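Local coordinates for stage II sporulation E family protein (Thermanaerovibrio acidaminovorans, PDB 3RNR) that probably acts as a protein phosphatase of the metal-dependent PP2C (PPM) family, at the interface of chains A and B. Numbering follows the deposited sequence. Chains: chain A/B, Stage II sporulation E family protein.

Contact 1: the interface of chains A and B. Residues chain A 8-9, 81-82; chain B 172-174.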
# COMPACT_ATOMS: atom_id res chain seq x y z
N GLY A 8 -10.35 -6.53 1.63
CA GLY A 8 -11.77 -6.56 1.31
C GLY A 8 -12.10 -7.01 -0.11
O GLY A 8 -13.01 -6.45 -0.73
N ASP A 9 -11.38 -8.01 -0.61
CA ASP A 9 -11.57 -8.55 -1.97
C ASP A 9 -11.31 -7.56 -3.12
O ASP A 9 -11.79 -7.73 -4.25
CB ASP A 9 -12.96 -9.19 -2.09
CG ASP A 9 -13.17 -10.29 -1.05
OD1 ASP A 9 -12.45 -11.32 -1.11
OD2 ASP A 9 -14.02 -10.13 -0.15
N LEU A 81 -11.82 -8.06 -7.09
CA LEU A 81 -11.22 -9.34 -7.43
C LEU A 81 -12.25 -10.46 -7.54
O LEU A 81 -11.95 -11.54 -8.05
CB LEU A 81 -10.15 -9.72 -6.40
CG LEU A 81 -8.98 -8.73 -6.29
CD1 LEU A 81 -8.05 -9.15 -5.14
CD2 LEU A 81 -8.24 -8.64 -7.62
N ARG A 82 -13.45 -10.23 -7.00
CA ARG A 82 -14.53 -11.20 -7.17
C ARG A 82 -15.14 -11.17 -8.56
O ARG A 82 -15.30 -12.20 -9.20
CB ARG A 82 -15.63 -11.00 -6.13
CG ARG A 82 -15.28 -11.44 -4.71
CD ARG A 82 -16.52 -11.97 -4.01
NE ARG A 82 -16.30 -12.29 -2.60
CZ ARG A 82 -15.60 -13.34 -2.16
NH1 ARG A 82 -15.04 -14.17 -3.03
NH2 ARG A 82 -15.47 -13.54 -0.86
N HIS B 172 -10.59 -14.26 1.96
CA HIS B 172 -10.65 -13.17 1.00
C HIS B 172 -9.84 -13.50 -0.25
O HIS B 172 -8.90 -14.30 -0.20
CB HIS B 172 -10.12 -11.87 1.62
CG HIS B 172 -11.03 -11.27 2.65
ND1 HIS B 172 -12.16 -10.56 2.32
CD2 HIS B 172 -10.96 -11.27 4.00
CE1 HIS B 172 -12.76 -10.15 3.43
NE2 HIS B 172 -12.05 -10.57 4.46
N GLU B 173 -10.21 -12.87 -1.37
CA GLU B 173 -9.40 -12.88 -2.58
C GLU B 173 -8.35 -11.79 -2.43
O GLU B 173 -8.67 -10.67 -2.04
CB GLU B 173 -10.26 -12.55 -3.80
CG GLU B 173 -11.05 -13.73 -4.34
CD GLU B 173 -10.14 -14.87 -4.77
OE1 GLU B 173 -9.25 -14.63 -5.61
OE2 GLU B 173 -10.32 -16.00 -4.25
N ASP B 174 -7.10 -12.11 -2.73
CA ASP B 174 -6.06 -11.08 -2.72
C ASP B 174 -5.01 -11.30 -3.82
O ASP B 174 -5.20 -12.13 -4.70
CB ASP B 174 -5.44 -10.91 -1.32
CG ASP B 174 -4.52 -12.07 -0.93
OD1 ASP B 174 -3.87 -11.95 0.13
OD2 ASP B 174 -4.45 -13.07 -1.68
O HOH W 1 -8.71 -8.85 -0.04
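The carboxylate of A:Asp9 comes to the imidazole of B:His172 at the ring's edge, its CG in the ring plane, while the two flat groups are turned 44° against each other. ND1 of the imidazole donates to OD2 of the carboxylate at 3.1 Å; OD2 lies close to the imidazole plane, but ND1 meets it from above the carboxylate plane. The sister oxygen OD1 is met almost head-on by the backbone N of B:Glu173 at 2.7 Å, a nearly straight bond (167° at H). A:Asp9 CG lies anti to the carbonyl carbon (chi1 -57°), which turns the carboxylate toward chain B, and the two bonds should fix its rotation. OD1 also lies over one face of the A:Arg82 guanidinium, toward its rim; that arginine is poorly ordered, and its NH2 makes a long salt bridge of 3.8 Å to OD1. Water 1 adds a second tie, bridging A:Asp9 N and B:Glu173 O. Beside the polar contact, A:Leu81 sets its CB against CB of B:Glu173 (3.8 Å) and its CD1 against CA of B:Asp174 (3.7 Å). All these residues sit in loops: A:Gly8 and A:Asp9 link strands 2-7 and 10-18, A:Leu81 and A:Arg82 follow strand 72-80, and the chain B segment leads into strand 176-181.

Contact 2: the interface of chains A and B. Residues chain A 178-180, 186-187, 190; chain B 176-178, 180, 186.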
# COMPACT_ATOMS: atom_id res chain seq x y z
N MSE A 178 3.27 -2.71 -7.36
CA MSE A 178 2.31 -3.48 -8.14
C MSE A 178 1.65 -4.56 -7.33
O MSE A 178 2.25 -5.13 -6.42
CB MSE A 178 2.95 -4.08 -9.40
CG MSE A 178 4.18 -4.92 -9.16
SE MSE A 178 5.15 -5.21 -10.87
CE MSE A 178 3.66 -5.76 -11.98
N ALA A 179 0.39 -4.82 -7.65
CA ALA A 179 -0.36 -5.91 -7.06
C ALA A 179 -0.67 -6.87 -8.20
O ALA A 179 -1.24 -6.47 -9.22
CB ALA A 179 -1.65 -5.38 -6.45
N LEU A 180 -0.28 -8.13 -8.03
CA LEU A 180 -0.45 -9.10 -9.09
C LEU A 180 -0.50 -10.52 -8.49
O LEU A 180 -0.18 -10.69 -7.32
CB LEU A 180 0.65 -8.93 -10.14
CG LEU A 180 2.10 -9.29 -9.82
CD1 LEU A 180 2.23 -10.79 -9.97
CD2 LEU A 180 3.04 -8.59 -10.78
N ALA A 186 5.27 -11.36 -14.24
CA ALA A 186 5.65 -9.99 -13.94
C ALA A 186 6.76 -9.48 -14.88
O ALA A 186 7.05 -8.29 -14.92
CB ALA A 186 6.03 -9.86 -12.47
N ARG A 187 7.35 -10.39 -15.65
CA ARG A 187 8.28 -10.02 -16.71
C ARG A 187 7.54 -9.45 -17.92
O ARG A 187 7.87 -8.37 -18.41
CB ARG A 187 9.11 -11.23 -17.17
CG ARG A 187 10.33 -11.53 -16.31
CD ARG A 187 11.15 -12.66 -16.92
NE ARG A 187 12.41 -12.89 -16.21
CZ ARG A 187 12.79 -14.07 -15.73
NH1 ARG A 187 12.02 -15.13 -15.88
NH2 ARG A 187 13.95 -14.18 -15.10
N LEU A 190 4.81 -6.03 -17.48
CA LEU A 190 5.47 -4.75 -17.31
C LEU A 190 6.18 -4.38 -18.60
O LEU A 190 6.21 -3.22 -19.00
CB LEU A 190 6.50 -4.82 -16.19
CG LEU A 190 6.76 -3.51 -15.46
CD1 LEU A 190 5.45 -2.79 -15.14
CD2 LEU A 190 7.60 -3.73 -14.19
N ILE B 176 -0.42 -10.64 -4.61
CA ILE B 176 0.87 -10.31 -4.01
C ILE B 176 1.16 -8.82 -4.22
O ILE B 176 0.90 -8.31 -5.29
CB ILE B 176 1.97 -11.14 -4.66
CG1 ILE B 176 1.63 -12.63 -4.55
CG2 ILE B 176 3.32 -10.82 -4.01
CD1 ILE B 176 2.50 -13.52 -5.42
N ALA B 177 1.67 -8.13 -3.21
CA ALA B 177 2.03 -6.72 -3.40
C ALA B 177 3.56 -6.61 -3.40
O ALA B 177 4.21 -7.14 -2.51
CB ALA B 177 1.43 -5.85 -2.29
N MSE B 178 4.12 -5.93 -4.39
CA MSE B 178 5.57 -5.83 -4.50
C MSE B 178 5.99 -4.43 -4.86
O MSE B 178 5.38 -3.80 -5.74
CB MSE B 178 6.11 -6.75 -5.61
CG MSE B 178 5.51 -8.12 -5.71
SE MSE B 178 6.20 -9.00 -7.33
CE MSE B 178 5.73 -7.65 -8.64
N LEU B 180 9.25 -2.74 -6.46
CA LEU B 180 10.50 -3.06 -7.15
C LEU B 180 11.04 -1.82 -7.87
O LEU B 180 10.41 -0.78 -7.91
CB LEU B 180 10.27 -4.14 -8.21
CG LEU B 180 9.27 -5.26 -7.92
CD1 LEU B 180 8.93 -6.00 -9.20
CD2 LEU B 180 9.86 -6.21 -6.88
N ALA B 186 10.65 -8.45 -12.67
CA ALA B 186 9.38 -8.68 -11.99
C ALA B 186 8.96 -10.16 -11.86
O ALA B 186 8.81 -10.66 -10.75
CB ALA B 186 8.29 -7.83 -12.59
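Antiparallel pairing of edge strands joins the two chains here, strand 175-180 of chain A lying against strand 176-181 of chain B. A:Met178 and B:Met178, both selenomethionines, face each other at the centre and exchange reciprocal backbone hydrogen bonds: A:Met178 N donates to B:Met178 O, and B:Met178 N to A:Met178 O, each at 2.9 Å. Toward one end, A:Leu180 N donates to B:Ile176 O at 3.0 Å, and B:Ile176 N returns a more bent bond to A:Leu180 O (138° at H). The selenomethionine side chains lie alongside one another and point the same way, although their backbones run in opposite directions. Their first torsions differ: in A:Met178, CG stands between the backbone N and the carbonyl carbon (chi1 55°), whereas in B:Met178 it is anti to the carbonyl carbon (chi1 -42°). Both side chains bend at chi3, near the selenium. The B:Met178 methyl CE also reaches the A:Leu180 branch CD2 at 3.6 Å, and CD1 of B:Leu180 approaches SE of A:Met178 at 4.2 Å. The match of the two copies is therefore close in the backbone but inexact in the side chains. A:Ala186 and B:Ala186, which begin helices 186-195 and 186-193, meet nearby, but both are poorly ordered and their modelled separation is doubtful. The pairing sets the sheets of the two chains edge to edge, each sheet belonging to an alpha-beta-alpha sandwich.

Contact 3: the interface of chains A and B. Residues chain A 174, 176, 194, 200, 206; chain B 181-182.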
# COMPACT_ATOMS: atom_id res chain seq x y z
N ASP A 174 12.27 5.37 -10.98
CA ASP A 174 12.33 3.96 -11.34
C ASP A 174 11.84 3.05 -10.20
O ASP A 174 12.21 1.89 -10.15
CB ASP A 174 13.76 3.56 -11.73
CG ASP A 174 14.22 4.21 -13.03
OD1 ASP A 174 15.01 5.18 -12.97
OD2 ASP A 174 13.80 3.76 -14.11
N ILE A 176 8.51 1.16 -8.53
CA ILE A 176 7.21 0.71 -9.02
C ILE A 176 6.56 -0.13 -7.94
O ILE A 176 7.22 -0.95 -7.30
CB ILE A 176 7.35 -0.15 -10.28
CG1 ILE A 176 8.23 0.55 -11.31
CG2 ILE A 176 5.98 -0.47 -10.86
CD1 ILE A 176 8.46 -0.25 -12.57
N GLU A 194 5.38 -0.80 -20.36
CA GLU A 194 6.48 0.15 -20.57
C GLU A 194 7.13 -0.04 -21.95
O GLU A 194 8.07 0.67 -22.32
CB GLU A 194 7.49 0.10 -19.40
CG GLU A 194 8.93 0.58 -19.65
CD GLU A 194 9.03 1.98 -20.24
OE1 GLU A 194 8.00 2.66 -20.38
OE2 GLU A 194 10.17 2.39 -20.56
N TYR A 200 4.48 8.29 -19.87
CA TYR A 200 5.12 8.92 -18.72
C TYR A 200 6.62 9.08 -18.94
O TYR A 200 7.21 8.46 -19.83
CB TYR A 200 4.86 8.10 -17.46
CG TYR A 200 4.86 6.60 -17.69
CD1 TYR A 200 6.05 5.88 -17.67
CD2 TYR A 200 3.68 5.91 -17.92
CE1 TYR A 200 6.06 4.51 -17.89
CE2 TYR A 200 3.68 4.54 -18.13
CZ TYR A 200 4.87 3.84 -18.12
OH TYR A 200 4.87 2.48 -18.33
N LEU A 206 5.26 4.96 -10.59
CA LEU A 206 4.16 4.13 -11.10
C LEU A 206 3.52 3.22 -10.04
O LEU A 206 4.21 2.71 -9.16
CB LEU A 206 4.63 3.24 -12.26
CG LEU A 206 5.32 3.94 -13.44
CD1 LEU A 206 5.82 2.90 -14.43
CD2 LEU A 206 4.37 4.91 -14.13
N SER B 181 12.19 -1.97 -8.50
CA SER B 181 12.70 -0.92 -9.36
C SER B 181 12.55 -1.46 -10.77
O SER B 181 12.54 -2.67 -10.96
CB SER B 181 14.17 -0.62 -9.05
OG SER B 181 14.98 -1.68 -9.50
N ARG B 182 12.37 -0.58 -11.75
CA ARG B 182 12.29 -1.03 -13.13
C ARG B 182 13.51 -1.91 -13.44
O ARG B 182 13.43 -2.85 -14.23
CB ARG B 182 12.23 0.16 -14.09
CG ARG B 182 11.56 -0.14 -15.43
CD ARG B 182 11.65 1.05 -16.39
NE ARG B 182 10.46 1.91 -16.37
CZ ARG B 182 10.24 2.86 -15.46
NH1 ARG B 182 9.14 3.61 -15.53
NH2 ARG B 182 11.10 3.06 -14.48
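This is one end of a two-fold symmetric homodimer interface, and its twin lies at the other end; B:Arg182, just past strand 176-181, reaches onto chain A and fastens the end of the paired strands to the loop holding A:Asp174. The dimer of the deposited assembly may not be the biological form. The anchor has a backbone part and a side-chain part. B:Arg182 N donates to the backbone O of A:Asp174 at 2.9 Å, and its guanidinium NH2 forms a salt bridge with OD2 of the same aspartate at 2.8 Å. The latter is a contact of charges: carboxylate and guanidinium are turned almost perpendicular, 89° apart, and the N-H points away from the oxygen. With CG anti to its backbone N (chi1 -155°), B:Arg182 first runs out extended, then bends at chi3 to bring its planar tip back toward A:Asp174. At the root of the side chain, CD1 of A:Ile176 packs against CA of B:Arg182 at 4.0 Å. CG of the poorly ordered A:Glu194 lies at the guanidinium edge; its carboxylate, if ionised, might add a weak attraction. The ring of A:Tyr200 also offers CE1 to the edge, its plane tilted 45° to the guanidinium. CD2 of A:Leu206 sits 3.8 Å above the centre of one face of this ring and may help hold it. The other branch of that leucine, CD1, touches B:Arg182 NH1 at 3.6 Å.

Contact 2 occupies the middle of the interface, with its C-alpha centre about 17 Å from that of contact 1 and about 11 Å from that of contact 3; contacts 1 and 3 lie about 25 Å apart. In chain B one stretch of sequence runs from the loop of contact 1 through the strand of contact 2 to the arginine of contact 3. Residue 174 serves contact 1 from chain B and contact 3 from chain A; residue 176 serves contact 2 from chain B and contact 3 from chain A. Each contact has its twin, so these polar anchors recur across the central strands and could help set their register.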